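Local coordinates for protein glycoside Hydrolase (PDB 5T9X) that probably hydrolyses agarose or related red-algal galactans as a family 16 glycoside hydrolase of the human gut bacterium Bacteroides uniformis, at residues W92-H97 / W108-I113; I122-P127 / T147-V152; A171-A176 / L314-K319; I192-G197 / E304-R309. All coordinates share one frame; numbering follows the deposited sequence.

Contact 1 (W92-H97 / W108-I113); sequences WTDYYH and WQRDHI
Asp94 and Arg110 form a salt bridge across two neighbouring loops of the GH16 beta-jelly-roll fold, one leaving the short strand 92-93 and the other running through a 3-10 turn at 110-112. Arg110 reaches over Asp94 with its chain extended from CG to NE, and the two side chains cross at about a right angle. Asp94 CG is turned between its own backbone N and carbonyl carbon (chi1 51°), which brings OD1 to Arg110 NH1; the two are modelled 2.5 Å apart, probably shorter than the true distance, with OD1 in the guanidinium plane and met nearly end-on. Carboxylate and guanidinium are not coplanar, their planes being 55° apart, and Arg110 offers a single N-H to Asp94. One face of the guanidinium is covered by Tyr95, whose CB lies 3.7 Å from Arg110 NH1. Farther along, the Tyr95 ring brings the edge at CE1 to within 3.7 Å of Trp108 O. Tyr96 sends CG anti to its backbone N (chi1 -177°) and leans CB and CG on Trp108 CZ3; the two rings are near parallel but slid apart, with little overlap. The indole N-H of Trp108 is engaged elsewhere, by Met303 O. On the side of Ile113, Asp94 CB packs 4.0 Å from Ile113 CG1, and a water donates to Asp94 OD2 at 3.1 Å and more weakly to Ile113 O.

Contact 2 (I122-P127 / T147-V152); sequences IETSRP and TYTGCV
Ser125 and Tyr148 face each other as an antiparallel hydrogen-bonded pair, a single beta bridge joining a loop of the jelly roll to the long strand 140-154. Ser125 N donates to Tyr148 O at 3.1 Å, and Tyr148 N returns a bond to Ser125 O. The closely packed side lies among the buried residues next to this bridge. There Thr149 OG1, placed anti to its own backbone N (chi1 -168°), donates to Glu123 O at 3.0 Å from above the carbonyl plane, while Thr124 CG2 rests on Thr147 CG2. Beyond it Ile122 CG2 is wedged against the backbone of Gly150, 3.6 Å from Gly150 N. On the more solvent-accessible side only Glu123 is loosely engaged, its side chain starting away from the strand. The partly exposed Tyr148 ring is met over one face by Pro127, with CD 3.9 Å from the ring centroid in a CH-pi contact. Ser125 OG turns to His112 of the adjoining loop. At the far end Arg126, bent at chi3, presents the edge of its guanidinium to the strand: NH1 bonds to Pro316 O, and NH2 donates almost straight to Thr147 OG1, 2.9 Å away and in the guanidinium plane.

Contact 3 (A171-A176 / L314-K319); sequences ANSTMA and LSPTNK
Thr174 holds OG1 between its backbone N and carbonyl carbon (chi1 57°), which swings the hydroxyl toward Leu314, and Met175 turns at chi2 (-72°) to lay SD against Pro316 CG. Thr174 OG1 donates to Leu314 O at 2.8 Å, approaching from above the carbonyl plane. The methyl branch of the same side chain, CG2, lies 4.1 Å from Leu314 CD2. Both segments are irregular loops of the beta-jelly roll: 171-176 leads from strand 162-169 into strand 176-182, whereas the loop 314-319 follows the short helix 307-310. Next to the threonine, Pro316 CG touches both side chains, 3.5 Å from Thr174 OG1 and 3.7 Å from Met175 CG, with Met175 and the proline crossing at about a right angle. An ST turn shapes the first loop, Ser173 OG accepting from Met175 N at 3.3 Å and also bonding Asn327 OD1.

Contact 4 (I192-G197 / E304-R309); sequences IIEAYG and EDQSWR
Tyr196 lies with one ring face against the guanidinium of Arg309, the two planes 24° apart and their centres 3.8 Å apart, an off-centre cation-pi stack. A bend at chi3 folds Arg309 onto the ring, with NE 3.3 Å from Tyr196 CE1, while NH2 also bonds Thr174 O, which fixes the rotation of the group. Gln306 comes in at right angles to Tyr196, its amide turned 70° from the ring, and OE1 sits at the ring edge near the hydroxyl; the modelled separation of Tyr196 OH from Gln306 OE1 is too short to be trusted in detail. Trp308 comes toward Tyr196 from the opposite direction, its ring edge at CZ2 lying 3.2 Å from Tyr196 OH. The other end of the Gln306 amide spans two carboxylates: NE2 donates to Glu194 OE2 at 2.8 Å and to Glu304 OE1 at 3.1 Å. Amide and Glu194 carboxylate planes stand 87° apart, the N-H meeting OE2 on its anti side, while Glu194 OE1 bonds His216. An imidazole, probably from crystallisation, lies beside Glu194. This residue ends an EIDIIE sequence whose strand carries a classic beta bulge, Ile192 and Ile193 both facing Val179, consistent with the bulged active-site signature of GH16.

How the contacts relate
From the N terminus, contact 1 closes a short loop that runs from strand 92-93 through strand 106-108. Contact 2 follows in series, closing the excursion through strand 132-137 and back along strand 140-154. The two are joined by a probable hydrogen bond from Gln109 N to Thr149 O. Contact 3 then spans a far longer stretch, from the loop before strand 176-182 to the one before strand 329-341, and contact 4 falls wholly within that span, linking strand 188-195 to helix 307-310. Asp305, in the turn before that helix, bonds both Thr147 and Ser315 and so connects contacts 2, 3 and 4. No pair of contacts crosses along the chain.

Contact 1 (W92-H97 / W108-I113)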
loop_
_atom_site.group_PDB
_atom_site.type_symbol
_atom_site.label_atom_id
_atom_site.label_comp_id
_atom_site.label_asym_id
_atom_site.label_seq_id
_atom_site.Cartn_x
_atom_site.Cartn_y
_atom_site.Cartn_z
ATOM N N TRP A 92 -14.469 6.362 2.106
ATOM C CA TRP A 92 -13.477 6.223 1.048
ATOM C C TRP A 92 -13.876 7.032 -0.161
ATOM O O TRP A 92 -15.054 7.278 -0.361
ATOM C CB TRP A 92 -13.348 4.760 0.629
ATOM C CG TRP A 92 -13.051 3.798 1.742
ATOM C CD1 TRP A 92 -13.924 2.932 2.320
ATOM C CD2 TRP A 92 -11.798 3.596 2.403
ATOM N NE1 TRP A 92 -13.304 2.209 3.298
ATOM C CE2 TRP A 92 -11.993 2.585 3.364
ATOM C CE3 TRP A 92 -10.528 4.159 2.266
ATOM C CZ2 TRP A 92 -10.962 2.131 4.206
ATOM C CZ3 TRP A 92 -9.498 3.713 3.108
ATOM C CH2 TRP A 92 -9.723 2.702 4.060
ATOM N N THR A 93 -12.898 7.481 -0.941
ATOM C CA THR A 93 -13.137 7.933 -2.309
ATOM C C THR A 93 -12.418 6.980 -3.255
ATOM O O THR A 93 -11.424 6.365 -2.871
ATOM C CB THR A 93 -12.615 9.353 -2.557
ATOM O OG1 THR A 93 -11.184 9.373 -2.462
ATOM C CG2 THR A 93 -13.237 10.346 -1.586
ATOM N N ASP A 94 -12.917 6.862 -4.488
ATOM C CA ASP A 94 -12.349 5.924 -5.496
ATOM C C ASP A 94 -11.314 6.578 -6.442
ATOM O O ASP A 94 -11.251 6.263 -7.640
ATOM C CB ASP A 94 -13.478 5.194 -6.295
ATOM C CG ASP A 94 -14.527 6.153 -6.881
ATOM O OD1 ASP A 94 -14.360 7.387 -6.735
ATOM O OD2 ASP A 94 -15.541 5.668 -7.449
ATOM N N TYR A 95 -10.500 7.477 -5.892
ATOM C CA TYR A 95 -9.376 8.063 -6.616
ATOM C C TYR A 95 -8.261 8.373 -5.636
ATOM O O TYR A 95 -8.397 8.121 -4.455
ATOM C CB TYR A 95 -9.814 9.323 -7.386
ATOM C CG TYR A 95 -9.063 9.530 -8.681
ATOM C CD1 TYR A 95 -9.286 8.711 -9.773
ATOM C CD2 TYR A 95 -8.106 10.536 -8.810
ATOM C CE1 TYR A 95 -8.583 8.892 -10.966
ATOM C CE2 TYR A 95 -7.405 10.732 -9.995
ATOM C CZ TYR A 95 -7.653 9.916 -11.076
ATOM O OH TYR A 95 -6.955 10.093 -12.250
ATOM N N TYR A 96 -7.142 8.871 -6.147
ATOM C CA TYR A 96 -5.990 9.347 -5.351
ATOM C C TYR A 96 -6.402 10.649 -4.729
ATOM O O TYR A 96 -7.358 11.257 -5.191
ATOM C CB TYR A 96 -4.809 9.542 -6.306
ATOM C CG TYR A 96 -3.464 9.951 -5.772
ATOM C CD1 TYR A 96 -2.692 9.090 -5.001
ATOM C CD2 TYR A 96 -2.883 11.161 -6.164
ATOM C CE1 TYR A 96 -1.415 9.452 -4.570
ATOM C CE2 TYR A 96 -1.612 11.530 -5.735
ATOM C CZ TYR A 96 -0.882 10.677 -4.955
ATOM O OH TYR A 96 0.364 11.064 -4.570
ATOM N N HIS A 97 -5.658 11.088 -3.719
ATOM C CA HIS A 97 -5.978 12.300 -2.955
ATOM C C HIS A 97 -5.838 13.661 -3.717
ATOM O O HIS A 97 -6.122 14.706 -3.158
ATOM C CB HIS A 97 -5.248 12.289 -1.559
ATOM C CG HIS A 97 -3.782 12.654 -1.559
ATOM N ND1 HIS A 97 -3.118 13.218 -2.631
ATOM C CD2 HIS A 97 -2.869 12.596 -0.558
ATOM C CE1 HIS A 97 -1.857 13.432 -2.313
ATOM N NE2 HIS A 97 -1.683 13.078 -1.055
ATOM N N TRP A 108 -5.246 5.570 -13.319
ATOM C CA TRP A 108 -6.281 5.189 -12.382
ATOM C C TRP A 108 -7.658 5.534 -12.937
ATOM O O TRP A 108 -7.826 6.521 -13.661
ATOM C CB TRP A 108 -6.051 5.850 -11.042
ATOM C CG TRP A 108 -4.851 5.298 -10.309
ATOM C CD1 TRP A 108 -4.513 3.989 -10.154
ATOM C CD2 TRP A 108 -3.857 6.045 -9.603
ATOM N NE1 TRP A 108 -3.364 3.872 -9.400
ATOM C CE2 TRP A 108 -2.953 5.123 -9.044
ATOM C CE3 TRP A 108 -3.656 7.406 -9.376
ATOM C CZ2 TRP A 108 -1.868 5.516 -8.304
ATOM C CZ3 TRP A 108 -2.602 7.790 -8.636
ATOM C CH2 TRP A 108 -1.700 6.856 -8.110
ATOM N N GLN A 109 -8.613 4.657 -12.626
ATOM C CA GLN A 109 -9.999 4.759 -13.072
ATOM C C GLN A 109 -10.915 4.477 -11.892
ATOM O O GLN A 109 -10.706 3.490 -11.176
ATOM C CB GLN A 109 -10.281 3.713 -14.145
ATOM C CG GLN A 109 -9.430 3.824 -15.397
ATOM C CD GLN A 109 -9.786 5.035 -16.238
ATOM O OE1 GLN A 109 -8.987 5.940 -16.405
ATOM N NE2 GLN A 109 -10.993 5.058 -16.752
ATOM N N ARG A 110 -11.939 5.301 -11.704
ATOM C CA ARG A 110 -12.910 5.083 -10.617
ATOM C C ARG A 110 -13.618 3.718 -10.722
ATOM O O ARG A 110 -13.807 3.012 -9.716
ATOM C CB ARG A 110 -13.953 6.211 -10.574
ATOM C CG ARG A 110 -13.386 7.558 -10.178
ATOM C CD ARG A 110 -14.431 8.647 -10.091
ATOM N NE ARG A 110 -13.783 9.925 -9.822
ATOM C CZ ARG A 110 -13.357 10.351 -8.628
ATOM N NH1 ARG A 110 -13.490 9.610 -7.524
ATOM N NH2 ARG A 110 -12.769 11.542 -8.535
ATOM N N ASP A 111 -13.981 3.345 -11.945
ATOM C CA ASP A 111 -14.741 2.113 -12.158
ATOM C C ASP A 111 -13.918 0.842 -12.023
ATOM O O ASP A 111 -14.474 -0.229 -12.135
ATOM C CB ASP A 111 -15.504 2.149 -13.512
ATOM C CG ASP A 111 -14.583 2.053 -14.734
ATOM O OD1 ASP A 111 -13.396 1.693 -14.623
ATOM O OD2 ASP A 111 -15.064 2.334 -15.839
ATOM N N HIS A 112 -12.608 0.959 -11.801
ATOM C CA HIS A 112 -11.769 -0.200 -11.465
ATOM C C HIS A 112 -11.743 -0.497 -9.958
ATOM O O HIS A 112 -11.012 -1.398 -9.528
ATOM C CB HIS A 112 -10.363 -0.026 -12.053
ATOM C CG HIS A 112 -10.308 -0.329 -13.512
ATOM N ND1 HIS A 112 -11.114 0.307 -14.433
ATOM C CD2 HIS A 112 -9.591 -1.241 -14.210
ATOM C CE1 HIS A 112 -10.882 -0.186 -15.637
ATOM N NE2 HIS A 112 -9.964 -1.130 -15.529
ATOM N N ILE A 113 -12.537 0.247 -9.173
ATOM C CA ILE A 113 -12.714 -0.005 -7.743
ATOM C C ILE A 113 -14.096 -0.569 -7.462
ATOM O O ILE A 113 -15.106 -0.001 -7.901
ATOM C CB ILE A 113 -12.628 1.288 -6.934
ATOM C CG1 ILE A 113 -11.277 1.958 -7.138
ATOM C CG2 ILE A 113 -12.933 1.043 -5.459
ATOM C CD1 ILE A 113 -10.079 1.108 -6.781
HETATM O O HOH W 1 -16.457 2.804 -6.606
#

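Contact 2 (I122-P127 / T147-V152)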
loop_
_atom_site.group_PDB
_atom_site.type_symbol
_atom_site.label_atom_id
_atom_site.label_comp_id
_atom_site.label_asym_id
_atom_site.label_seq_id
_atom_site.Cartn_x
_atom_site.Cartn_y
_atom_site.Cartn_z
ATOM N N ILE A 122 -9.589 -4.266 -6.485
ATOM C CA ILE A 122 -9.028 -3.344 -7.447
ATOM C C ILE A 122 -8.629 -4.131 -8.667
ATOM O O ILE A 122 -7.763 -4.968 -8.570
ATOM C CB ILE A 122 -7.807 -2.630 -6.871
ATOM C CG1 ILE A 122 -8.214 -1.906 -5.607
ATOM C CG2 ILE A 122 -7.209 -1.635 -7.884
ATOM C CD1 ILE A 122 -7.099 -1.084 -5.024
ATOM N N GLU A 123 -9.256 -3.855 -9.811
ATOM C CA GLU A 123 -8.922 -4.573 -11.045
ATOM C C GLU A 123 -7.934 -3.828 -11.959
ATOM O O GLU A 123 -7.680 -2.649 -11.794
ATOM C CB GLU A 123 -10.188 -5.059 -11.802
ATOM C CG GLU A 123 -11.151 -4.039 -12.425
ATOM C CD GLU A 123 -12.097 -4.676 -13.484
ATOM O OE1 GLU A 123 -12.381 -5.903 -13.387
ATOM O OE2 GLU A 123 -12.547 -3.963 -14.429
ATOM N N THR A 124 -7.380 -4.569 -12.910
ATOM C CA THR A 124 -6.511 -4.043 -13.938
ATOM C C THR A 124 -6.967 -4.496 -15.329
ATOM O O THR A 124 -7.237 -5.658 -15.534
ATOM C CB THR A 124 -5.095 -4.527 -13.681
ATOM O OG1 THR A 124 -4.726 -4.100 -12.377
ATOM C CG2 THR A 124 -4.119 -3.953 -14.674
ATOM N N SER A 125 -7.037 -3.572 -16.274
ATOM C CA SER A 125 -7.390 -3.890 -17.641
ATOM C C SER A 125 -6.610 -2.996 -18.560
ATOM O O SER A 125 -5.934 -2.087 -18.110
ATOM C CB SER A 125 -8.891 -3.708 -17.873
ATOM O OG SER A 125 -9.256 -2.341 -17.950
ATOM N N ARG A 126 -6.725 -3.262 -19.851
ATOM C CA ARG A 126 -6.163 -2.413 -20.883
ATOM C C ARG A 126 -7.040 -2.532 -22.126
ATOM O O ARG A 126 -6.963 -3.528 -22.838
ATOM C CB ARG A 126 -4.707 -2.813 -21.189
ATOM C CG ARG A 126 -4.050 -1.922 -22.226
ATOM C CD ARG A 126 -2.626 -2.314 -22.536
ATOM N NE ARG A 126 -1.742 -2.208 -21.378
ATOM C CZ ARG A 126 -0.902 -3.153 -20.946
ATOM N NH1 ARG A 126 -0.765 -4.307 -21.577
ATOM N NH2 ARG A 126 -0.163 -2.942 -19.855
ATOM N N PRO A 127 -7.868 -1.519 -22.403
ATOM C CA PRO A 127 -8.661 -1.520 -23.637
ATOM C C PRO A 127 -7.827 -1.586 -24.937
ATOM O O PRO A 127 -6.612 -1.358 -24.914
ATOM C CB PRO A 127 -9.394 -0.180 -23.584
ATOM C CG PRO A 127 -9.316 0.267 -22.182
ATOM C CD PRO A 127 -8.043 -0.273 -21.645
ATOM N N THR A 147 -2.096 1.536 -18.777
ATOM C CA THR A 147 -2.645 0.425 -18.038
ATOM C C THR A 147 -3.673 0.980 -17.064
ATOM O O THR A 147 -3.328 1.762 -16.208
ATOM C CB THR A 147 -1.527 -0.292 -17.303
ATOM O OG1 THR A 147 -0.473 -0.589 -18.240
ATOM C CG2 THR A 147 -2.042 -1.558 -16.690
ATOM N N TYR A 148 -4.938 0.615 -17.231
ATOM C CA TYR A 148 -5.995 1.100 -16.360
ATOM C C TYR A 148 -5.999 0.268 -15.087
ATOM O O TYR A 148 -5.870 -0.958 -15.141
ATOM C CB TYR A 148 -7.369 0.955 -17.001
ATOM C CG TYR A 148 -7.748 1.897 -18.102
ATOM C CD1 TYR A 148 -6.854 2.838 -18.630
ATOM C CD2 TYR A 148 -9.028 1.810 -18.669
ATOM C CE1 TYR A 148 -7.244 3.695 -19.659
ATOM C CE2 TYR A 148 -9.426 2.660 -19.693
ATOM C CZ TYR A 148 -8.531 3.601 -20.182
ATOM O OH TYR A 148 -8.933 4.440 -21.183
ATOM N N THR A 149 -6.147 0.935 -13.948
ATOM C CA THR A 149 -6.300 0.246 -12.688
ATOM C C THR A 149 -7.006 1.167 -11.713
ATOM O O THR A 149 -7.678 2.114 -12.143
ATOM C CB THR A 149 -4.949 -0.284 -12.179
ATOM O OG1 THR A 149 -5.170 -1.188 -11.097
ATOM C CG2 THR A 149 -4.033 0.847 -11.730
ATOM N N GLY A 150 -6.906 0.902 -10.421
ATOM C CA GLY A 150 -7.647 1.691 -9.431
ATOM C C GLY A 150 -6.859 2.209 -8.244
ATOM O O GLY A 150 -5.806 1.696 -7.929
ATOM N N CYS A 151 -7.409 3.225 -7.590
ATOM C CA CYS A 151 -6.824 3.829 -6.411
ATOM C C CYS A 151 -7.918 4.291 -5.459
ATOM O O CYS A 151 -8.919 4.855 -5.886
ATOM C CB CYS A 151 -5.980 5.025 -6.822
ATOM S SG CYS A 151 -4.942 5.686 -5.511
ATOM N N VAL A 152 -7.702 4.069 -4.170
ATOM C CA VAL A 152 -8.643 4.425 -3.121
ATOM C C VAL A 152 -7.925 5.291 -2.089
ATOM O O VAL A 152 -6.749 5.077 -1.777
ATOM C CB VAL A 152 -9.160 3.126 -2.486
ATOM C CG1 VAL A 152 -9.823 3.338 -1.142
ATOM C CG2 VAL A 152 -10.131 2.449 -3.441
#

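Contact 3 (A171-A176 / L314-K319)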
loop_
_atom_site.group_PDB
_atom_site.type_symbol
_atom_site.label_atom_id
_atom_site.label_comp_id
_atom_site.label_asym_id
_atom_site.label_seq_id
_atom_site.Cartn_x
_atom_site.Cartn_y
_atom_site.Cartn_z
ATOM N N ALA A 171 -1.832 -9.209 -5.553
ATOM C CA ALA A 171 -2.223 -9.658 -6.873
ATOM C C ALA A 171 -1.137 -10.519 -7.510
ATOM O O ALA A 171 0.037 -10.224 -7.377
ATOM C CB ALA A 171 -2.543 -8.472 -7.768
ATOM N N ASN A 172 -1.557 -11.575 -8.209
ATOM C CA ASN A 172 -0.652 -12.428 -8.986
ATOM C C ASN A 172 -0.370 -11.753 -10.341
ATOM O O ASN A 172 -0.813 -12.207 -11.384
ATOM C CB ASN A 172 -1.254 -13.819 -9.149
ATOM C CG ASN A 172 -0.319 -14.821 -9.844
ATOM O OD1 ASN A 172 0.856 -14.576 -10.123
ATOM N ND2 ASN A 172 -0.870 -15.962 -10.139
ATOM N N SER A 173 0.425 -10.693 -10.279
ATOM C CA SER A 173 0.556 -9.706 -11.331
ATOM C C SER A 173 1.919 -9.029 -11.253
ATOM O O SER A 173 2.531 -8.926 -10.179
ATOM C CB SER A 173 -0.525 -8.660 -11.134
ATOM O OG SER A 173 -0.608 -7.817 -12.267
ATOM N N THR A 174 2.419 -8.556 -12.382
ATOM C CA THR A 174 3.615 -7.702 -12.328
ATOM C C THR A 174 3.288 -6.284 -11.799
ATOM O O THR A 174 4.174 -5.533 -11.440
ATOM C CB THR A 174 4.307 -7.633 -13.695
ATOM O OG1 THR A 174 3.390 -7.146 -14.681
ATOM C CG2 THR A 174 4.807 -9.001 -14.091
ATOM N N MET A 175 2.016 -5.930 -11.770
ATOM C CA MET A 175 1.556 -4.713 -11.094
ATOM C C MET A 175 1.934 -4.725 -9.619
ATOM O O MET A 175 1.929 -5.773 -8.980
ATOM C CB MET A 175 0.031 -4.625 -11.156
ATOM C CG MET A 175 -0.594 -4.560 -12.550
ATOM S SD MET A 175 -0.303 -2.957 -13.310
ATOM C CE MET A 175 -1.514 -1.960 -12.441
ATOM N N ALA A 176 2.215 -3.549 -9.078
ATOM C CA ALA A 176 2.354 -3.374 -7.642
ATOM C C ALA A 176 0.982 -3.441 -6.984
ATOM O O ALA A 176 0.032 -2.877 -7.508
ATOM C CB ALA A 176 3.004 -2.043 -7.336
ATOM N N LEU A 314 8.386 -4.958 -17.400
ATOM C CA LEU A 314 7.498 -5.608 -16.416
ATOM C C LEU A 314 6.078 -5.030 -16.367
ATOM O O LEU A 314 5.343 -5.279 -15.410
ATOM C CB LEU A 314 8.167 -5.643 -15.026
ATOM C CG LEU A 314 9.301 -6.662 -15.034
ATOM C CD1 LEU A 314 10.379 -6.303 -14.048
ATOM C CD2 LEU A 314 8.779 -8.040 -14.731
ATOM N N SER A 315 5.675 -4.276 -17.389
ATOM C CA SER A 315 4.275 -3.894 -17.538
ATOM C C SER A 315 3.524 -5.194 -17.874
ATOM O O SER A 315 4.101 -6.081 -18.498
ATOM C CB SER A 315 4.115 -2.841 -18.625
ATOM O OG SER A 315 2.757 -2.424 -18.776
ATOM N N PRO A 316 2.276 -5.364 -17.391
ATOM C CA PRO A 316 1.557 -6.601 -17.731
ATOM C C PRO A 316 1.196 -6.681 -19.210
ATOM O O PRO A 316 0.749 -5.688 -19.788
ATOM C CB PRO A 316 0.272 -6.523 -16.911
ATOM C CG PRO A 316 0.511 -5.486 -15.904
ATOM C CD PRO A 316 1.528 -4.541 -16.429
ATOM N N THR A 317 1.372 -7.867 -19.793
ATOM C CA THR A 317 1.046 -8.118 -21.213
ATOM C C THR A 317 -0.462 -8.207 -21.380
ATOM O O THR A 317 -1.194 -8.496 -20.432
ATOM C CB THR A 317 1.688 -9.436 -21.735
ATOM O OG1 THR A 317 1.097 -10.573 -21.078
ATOM C CG2 THR A 317 3.192 -9.452 -21.501
ATOM N N ASN A 318 -0.936 -7.982 -22.592
ATOM C CA ASN A 318 -2.359 -8.166 -22.879
ATOM C C ASN A 318 -2.821 -9.617 -22.560
ATOM O O ASN A 318 -3.950 -9.826 -22.092
ATOM C CB ASN A 318 -2.654 -7.781 -24.336
ATOM C CG ASN A 318 -2.520 -6.289 -24.579
ATOM O OD1 ASN A 318 -3.255 -5.505 -24.003
ATOM N ND2 ASN A 318 -1.586 -5.895 -25.429
ATOM N N LYS A 319 -1.934 -10.600 -22.788
ATOM C CA LYS A 319 -2.242 -12.016 -22.517
ATOM C C LYS A 319 -2.449 -12.230 -21.006
ATOM O O LYS A 319 -3.491 -12.748 -20.611
ATOM C CB LYS A 319 -1.165 -12.949 -23.098
ATOM C CG LYS A 319 -1.615 -14.391 -23.320
#

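Contact 4 (I192-G197 / E304-R309)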
loop_
_atom_site.group_PDB
_atom_site.type_symbol
_atom_site.label_atom_id
_atom_site.label_comp_id
_atom_site.label_asym_id
_atom_site.label_seq_id
_atom_site.Cartn_x
_atom_site.Cartn_y
_atom_site.Cartn_z
ATOM N N ILE A 192 2.951 0.455 4.009
ATOM C CA ILE A 192 2.614 -0.741 4.752
ATOM C C ILE A 192 2.863 -2.002 3.904
ATOM O O ILE A 192 3.592 -2.904 4.295
ATOM C CB ILE A 192 1.181 -0.638 5.295
ATOM C CG1 ILE A 192 1.086 0.602 6.187
ATOM C CG2 ILE A 192 0.836 -1.876 6.109
ATOM C CD1 ILE A 192 -0.299 0.954 6.662
ATOM N N ILE A 193 2.260 -2.038 2.738
ATOM C CA ILE A 193 2.471 -3.077 1.770
ATOM C C ILE A 193 2.861 -2.423 0.458
ATOM O O ILE A 193 2.123 -1.596 -0.082
ATOM C CB ILE A 193 1.196 -3.906 1.513
ATOM C CG1 ILE A 193 0.707 -4.569 2.806
ATOM C CG2 ILE A 193 1.489 -4.990 0.475
ATOM C CD1 ILE A 193 -0.550 -5.422 2.679
ATOM N N GLU A 194 4.019 -2.808 -0.057
ATOM C CA GLU A 194 4.319 -2.648 -1.491
ATOM C C GLU A 194 4.887 -3.996 -1.949
ATOM O O GLU A 194 5.850 -4.489 -1.380
ATOM C CB GLU A 194 5.273 -1.474 -1.718
ATOM C CG GLU A 194 5.706 -1.279 -3.158
ATOM C CD GLU A 194 6.518 -0.005 -3.365
ATOM O OE1 GLU A 194 7.504 0.213 -2.618
ATOM O OE2 GLU A 194 6.189 0.759 -4.303
ATOM N N ALA A 195 4.218 -4.627 -2.905
ATOM C CA ALA A 195 4.557 -5.992 -3.301
ATOM C C ALA A 195 4.231 -6.265 -4.762
ATOM O O ALA A 195 3.317 -5.663 -5.340
ATOM C CB ALA A 195 3.864 -7.003 -2.399
ATOM N N TYR A 196 5.020 -7.159 -5.344
ATOM C CA TYR A 196 4.835 -7.638 -6.720
ATOM C C TYR A 196 4.637 -9.144 -6.608
ATOM O O TYR A 196 5.521 -9.850 -6.113
ATOM C CB TYR A 196 6.071 -7.296 -7.564
ATOM C CG TYR A 196 6.491 -5.870 -7.349
ATOM C CD1 TYR A 196 5.885 -4.847 -8.054
ATOM C CD2 TYR A 196 7.427 -5.539 -6.393
ATOM C CE1 TYR A 196 6.229 -3.523 -7.852
ATOM C CE2 TYR A 196 7.776 -4.215 -6.175
ATOM C CZ TYR A 196 7.175 -3.203 -6.919
ATOM O OH TYR A 196 7.492 -1.875 -6.718
ATOM N N GLY A 197 3.461 -9.615 -6.998
ATOM C CA GLY A 197 3.115 -11.007 -6.792
ATOM C C GLY A 197 3.411 -12.015 -7.891
ATOM O O GLY A 197 3.370 -13.220 -7.628
ATOM N N GLU A 304 -0.437 -0.131 -9.055
ATOM C CA GLU A 304 0.390 0.736 -9.891
ATOM C C GLU A 304 1.156 -0.122 -10.896
ATOM O O GLU A 304 1.711 -1.148 -10.540
ATOM C CB GLU A 304 1.409 1.518 -9.038
ATOM C CG GLU A 304 0.802 2.530 -8.077
ATOM C CD GLU A 304 1.798 3.242 -7.147
ATOM O OE1 GLU A 304 3.038 2.995 -7.229
ATOM O OE2 GLU A 304 1.318 4.061 -6.299
ATOM N N ASP A 305 1.168 0.306 -12.155
ATOM C CA ASP A 305 2.163 -0.138 -13.135
ATOM C C ASP A 305 3.322 0.846 -13.057
ATOM O O ASP A 305 3.319 1.876 -13.734
ATOM C CB ASP A 305 1.568 -0.127 -14.543
ATOM C CG ASP A 305 2.358 -0.942 -15.517
ATOM O OD1 ASP A 305 3.474 -1.419 -15.168
ATOM O OD2 ASP A 305 1.824 -1.118 -16.631
ATOM N N GLN A 306 4.287 0.541 -12.197
ATOM C CA GLN A 306 5.300 1.518 -11.810
ATOM C C GLN A 306 6.302 1.749 -12.921
ATOM O O GLN A 306 6.688 0.801 -13.587
ATOM C CB GLN A 306 6.016 1.067 -10.553
ATOM C CG GLN A 306 5.148 1.182 -9.314
ATOM C CD GLN A 306 5.788 0.560 -8.090
ATOM O OE1 GLN A 306 6.733 -0.217 -8.192
ATOM N NE2 GLN A 306 5.256 0.884 -6.922
ATOM N N SER A 307 6.722 3.001 -13.097
ATOM C CA SER A 307 7.541 3.424 -14.246
ATOM C C SER A 307 8.856 2.666 -14.414
ATOM O O SER A 307 9.123 2.116 -15.471
ATOM C CB SER A 307 7.822 4.923 -14.170
ATOM O OG SER A 307 6.603 5.626 -14.035
ATOM N N TRP A 308 9.660 2.653 -13.365
ATOM C CA TRP A 308 10.969 1.974 -13.350
ATOM C C TRP A 308 10.909 0.481 -13.691
ATOM O O TRP A 308 11.871 -0.094 -14.238
ATOM C CB TRP A 308 11.647 2.189 -11.999
ATOM C CG TRP A 308 10.861 1.680 -10.789
ATOM C CD1 TRP A 308 9.778 2.283 -10.175
ATOM C CD2 TRP A 308 11.125 0.484 -10.042
ATOM N NE1 TRP A 308 9.355 1.518 -9.111
ATOM C CE2 TRP A 308 10.159 0.410 -9.008
ATOM C CE3 TRP A 308 12.090 -0.540 -10.145
ATOM C CZ2 TRP A 308 10.122 -0.659 -8.079
ATOM C CZ3 TRP A 308 12.052 -1.623 -9.218
ATOM C CH2 TRP A 308 11.069 -1.665 -8.203
ATOM N N ARG A 309 9.783 -0.148 -13.374
ATOM C CA ARG A 309 9.542 -1.530 -13.769
ATOM C C ARG A 309 9.003 -1.624 -15.178
ATOM O O ARG A 309 9.376 -2.525 -15.931
ATOM C CB ARG A 309 8.579 -2.195 -12.810
ATOM C CG ARG A 309 9.275 -2.611 -11.534
ATOM C CD ARG A 309 8.277 -2.931 -10.456
ATOM N NE ARG A 309 7.396 -4.019 -10.856
ATOM C CZ ARG A 309 7.672 -5.319 -10.759
ATOM N NH1 ARG A 309 8.837 -5.751 -10.272
ATOM N NH2 ARG A 309 6.754 -6.203 -11.149
#